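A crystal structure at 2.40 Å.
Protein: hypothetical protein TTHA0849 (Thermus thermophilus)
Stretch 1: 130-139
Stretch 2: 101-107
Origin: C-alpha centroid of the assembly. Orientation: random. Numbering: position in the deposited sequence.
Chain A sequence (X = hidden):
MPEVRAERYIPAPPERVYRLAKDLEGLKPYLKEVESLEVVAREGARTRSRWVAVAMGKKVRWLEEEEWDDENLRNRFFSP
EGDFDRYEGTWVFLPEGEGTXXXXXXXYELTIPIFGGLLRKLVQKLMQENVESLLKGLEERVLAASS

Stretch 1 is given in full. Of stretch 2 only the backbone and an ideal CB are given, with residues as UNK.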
# COMPACT_ATOMS: atom_id res chain seq x y z
N ASN A 130 -4.24 4.92 6.76
CA ASN A 130 -3.04 4.25 6.30
C ASN A 130 -2.93 4.19 4.78
O ASN A 130 -1.87 4.50 4.24
CB ASN A 130 -2.95 2.84 6.90
CG ASN A 130 -2.27 2.83 8.26
OD1 ASN A 130 -2.77 3.41 9.23
ND2 ASN A 130 -1.11 2.17 8.35
N VAL A 131 -4.01 3.82 4.09
CA VAL A 131 -3.95 3.77 2.63
C VAL A 131 -3.97 5.14 1.95
O VAL A 131 -3.38 5.31 0.89
CB VAL A 131 -5.08 2.91 2.01
CG1 VAL A 131 -4.96 1.49 2.48
CG2 VAL A 131 -6.42 3.49 2.36
N GLU A 132 -4.66 6.10 2.55
CA GLU A 132 -4.60 7.49 2.08
C GLU A 132 -3.17 8.01 2.17
O GLU A 132 -2.70 8.72 1.27
CB GLU A 132 -5.53 8.37 2.92
CG GLU A 132 -6.98 8.34 2.49
CD GLU A 132 -7.89 9.06 3.47
OE1 GLU A 132 -9.12 8.90 3.37
OE2 GLU A 132 -7.37 9.78 4.35
N SER A 133 -2.48 7.66 3.26
CA SER A 133 -1.10 8.10 3.47
C SER A 133 -0.11 7.36 2.59
O SER A 133 0.90 7.92 2.17
CB SER A 133 -0.70 7.90 4.93
OG SER A 133 -0.43 6.53 5.19
N LEU A 134 -0.39 6.09 2.30
CA LEU A 134 0.47 5.35 1.38
C LEU A 134 0.46 6.06 0.04
O LEU A 134 1.46 6.08 -0.66
CB LEU A 134 -0.00 3.89 1.23
CG LEU A 134 0.38 2.91 2.35
CD1 LEU A 134 0.00 1.49 1.96
CD2 LEU A 134 1.87 2.97 2.62
N LEU A 135 -0.67 6.67 -0.30
CA LEU A 135 -0.82 7.33 -1.60
C LEU A 135 -0.26 8.75 -1.62
O LEU A 135 0.25 9.21 -2.64
CB LEU A 135 -2.29 7.37 -2.00
CG LEU A 135 -2.95 6.07 -2.42
CD1 LEU A 135 -4.27 6.42 -3.10
CD2 LEU A 135 -2.06 5.29 -3.35
N LYS A 136 -0.38 9.46 -0.51
CA LYS A 136 0.20 10.79 -0.40
C LYS A 136 1.72 10.65 -0.37
O LYS A 136 2.45 11.50 -0.88
CB LYS A 136 -0.32 11.48 0.87
CG LYS A 136 0.13 12.92 1.03
CD LYS A 136 1.43 13.01 1.83
CE LYS A 136 1.75 14.45 2.14
NZ LYS A 136 0.57 15.14 2.72
N GLY A 137 2.20 9.57 0.23
CA GLY A 137 3.62 9.28 0.22
C GLY A 137 4.13 8.94 -1.18
O GLY A 137 5.27 9.25 -1.51
N LEU A 138 3.29 8.31 -1.99
CA LEU A 138 3.68 8.02 -3.38
C LEU A 138 3.73 9.31 -4.20
O LEU A 138 4.61 9.47 -5.04
CB LEU A 138 2.71 6.99 -4.02
CG LEU A 138 2.73 6.85 -5.56
CD1 LEU A 138 4.13 6.50 -6.02
CD2 LEU A 138 1.74 5.78 -6.01
N GLU A 139 2.81 10.23 -3.92
CA GLU A 139 2.82 11.57 -4.52
C GLU A 139 4.18 12.20 -4.29
O GLU A 139 4.77 12.80 -5.19
CB GLU A 139 1.75 12.45 -3.86
CG GLU A 139 0.63 12.89 -4.78
CD GLU A 139 0.82 14.30 -5.30
OE1 GLU A 139 -0.12 15.11 -5.20
OE2 GLU A 139 1.91 14.60 -5.83
N UNK A 101 -4.57 8.90 -12.00
CA UNK A 101 -5.47 8.65 -10.89
C UNK A 101 -5.11 7.30 -10.28
O UNK A 101 -5.36 6.24 -10.88
CB UNK A 101 -6.93 8.68 -11.34
N UNK A 102 -4.50 7.33 -9.10
CA UNK A 102 -4.10 6.11 -8.42
C UNK A 102 -5.21 5.65 -7.48
O UNK A 102 -5.71 6.43 -6.66
CB UNK A 102 -2.79 6.32 -7.65
N UNK A 103 -5.60 4.39 -7.62
CA UNK A 103 -6.64 3.81 -6.77
C UNK A 103 -6.11 2.64 -5.96
O UNK A 103 -5.58 1.67 -6.51
CB UNK A 103 -7.83 3.36 -7.62
N UNK A 104 -6.25 2.73 -4.65
CA UNK A 104 -5.75 1.70 -3.75
C UNK A 104 -6.89 1.09 -2.95
O UNK A 104 -7.56 1.77 -2.17
CB UNK A 104 -4.69 2.28 -2.81
N UNK A 105 -7.09 -0.21 -3.12
CA UNK A 105 -8.18 -0.91 -2.48
C UNK A 105 -7.61 -1.98 -1.56
O UNK A 105 -6.77 -2.79 -1.98
CB UNK A 105 -9.12 -1.52 -3.52
N UNK A 106 -8.08 -1.99 -0.31
CA UNK A 106 -7.53 -2.86 0.72
C UNK A 106 -8.62 -3.59 1.53
O UNK A 106 -9.39 -2.97 2.26
CB UNK A 106 -6.65 -2.04 1.66
N UNK A 107 -8.66 -4.91 1.39
CA UNK A 107 -9.50 -5.74 2.24
C UNK A 107 -8.63 -6.32 3.33
O UNK A 107 -7.60 -6.93 3.06
CB UNK A 107 -10.20 -6.84 1.44

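Stretch 2 is a β-strand that runs nearly antiparallel to helix 130-139, at 150° between their N-to-C directions, with the two axes 9.2 Å apart at closest approach. In an extended chain the CA-to-CB bonds alternate, so every second position can face the helix. The helix offers those positions a ridge of hydrocarbon: Val131, Leu134, Leu135 and Leu138. Its charged residues Glu132, Lys136 and Glu139 make no contact with the strand.

At position 101 the backbone angles (-93/108) are extended, and the ideal CB has nothing of the helix within 5.5 Å. Stretch 1 therefore sets no condition, and polar, charged or apolar side chains would all be acceptable. The residue is Arg101, a long chain whose NH2 is hydrogen-bonded elsewhere in the structure.

Position 102 points toward the helix. Its ideal CB lies 4.5 Å from Leu135 CD2 and 4.9 Å from Leu138 CD2, so the space to be filled is shallow and lined by methyl groups. Valine, isoleucine or leucine would suit, whereas a charged group would find no partner here. The strand conformation (-92/128) also welcomes branching at CB. The residue is Val102, with chi1 in the t well; its CG1 packs 3.6 Å from Leu135 CD2 and 4.3 Å from Leu138 CD2, touching two leucines on successive turns of the helix.

Position 103 points away, with no helix atom near its ideal CB. At -119/124 a β-branched residue is a natural choice, though the helix would not exclude others. It is Val103, which makes no contact with stretch 1.

Position 104 again faces the helix, and it is nearest Val131 in the backbone register, with the CA atoms of the two residues 6.9 Å apart. The ideal CB is 4.0 Å from Leu135 CD2 and 4.9 Å from Val131 CB. A medium or long apolar chain is favoured, with leucine, isoleucine and methionine all plausible. Leu104 has chi1 t and chi2 p, and it has the largest area covered by the helix of any residue in the strand. Its CD2 lies 3.7 Å from Val131 CB and 4.1 Å from Leu134 CB, while its own CB sits 4.0 Å from Leu135 CD2.

Position 105 turns away, so stretch 1 leaves the choice open; the extended backbone suits threonine, valine or several polar residues. Thr105 is found there, with no contact to the helix.

Position 106 points toward the helix once more, its ideal CB 4.0 Å from Val131 CG1. An aliphatic residue is expected, valine, isoleucine or leucine. Leu106, in the same t, p rotamer as Leu104, brings its CD2 to 3.5 Å from Val131 CG1.

Position 107 is beyond the reach of stretch 1, and many residues would fit. Thr107, whose branching at CB agrees with the strand angles (-98/126), occupies it.

No hydrogen bond joins the two stretches; apolar packing alone makes up their contact, burying 331 Å² in all.

Stretch 2 101-107: RVVLTLT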
# COMPACT_ATOMS: atom_id res chain seq x y z
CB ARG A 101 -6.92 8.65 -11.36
CG ARG A 101 -7.90 8.40 -10.22
CD ARG A 101 -8.97 9.45 -10.16
NE ARG A 101 -9.17 9.92 -8.79
CZ ARG A 101 -8.72 11.09 -8.32
NH1 ARG A 101 -8.94 11.43 -7.06
NH2 ARG A 101 -8.06 11.91 -9.12
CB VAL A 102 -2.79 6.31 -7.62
CG1 VAL A 102 -2.40 5.03 -6.92
CG2 VAL A 102 -1.67 6.73 -8.56
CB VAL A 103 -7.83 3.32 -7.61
CG1 VAL A 103 -8.98 2.92 -6.69
CG2 VAL A 103 -8.25 4.40 -8.60
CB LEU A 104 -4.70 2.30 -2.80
CG LEU A 104 -4.15 1.38 -1.71
CD1 LEU A 104 -3.64 0.10 -2.33
CD2 LEU A 104 -3.04 2.10 -0.95
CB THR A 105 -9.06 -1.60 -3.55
OG1 THR A 105 -9.32 -0.68 -4.61
CG2 THR A 105 -10.37 -2.08 -2.96
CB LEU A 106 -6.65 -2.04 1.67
CG LEU A 106 -6.07 -2.75 2.89
CD1 LEU A 106 -5.27 -3.98 2.50
CD2 LEU A 106 -5.21 -1.77 3.65
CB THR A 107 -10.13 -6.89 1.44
OG1 THR A 107 -11.02 -6.35 0.47
CG2 THR A 107 -10.86 -7.88 2.37
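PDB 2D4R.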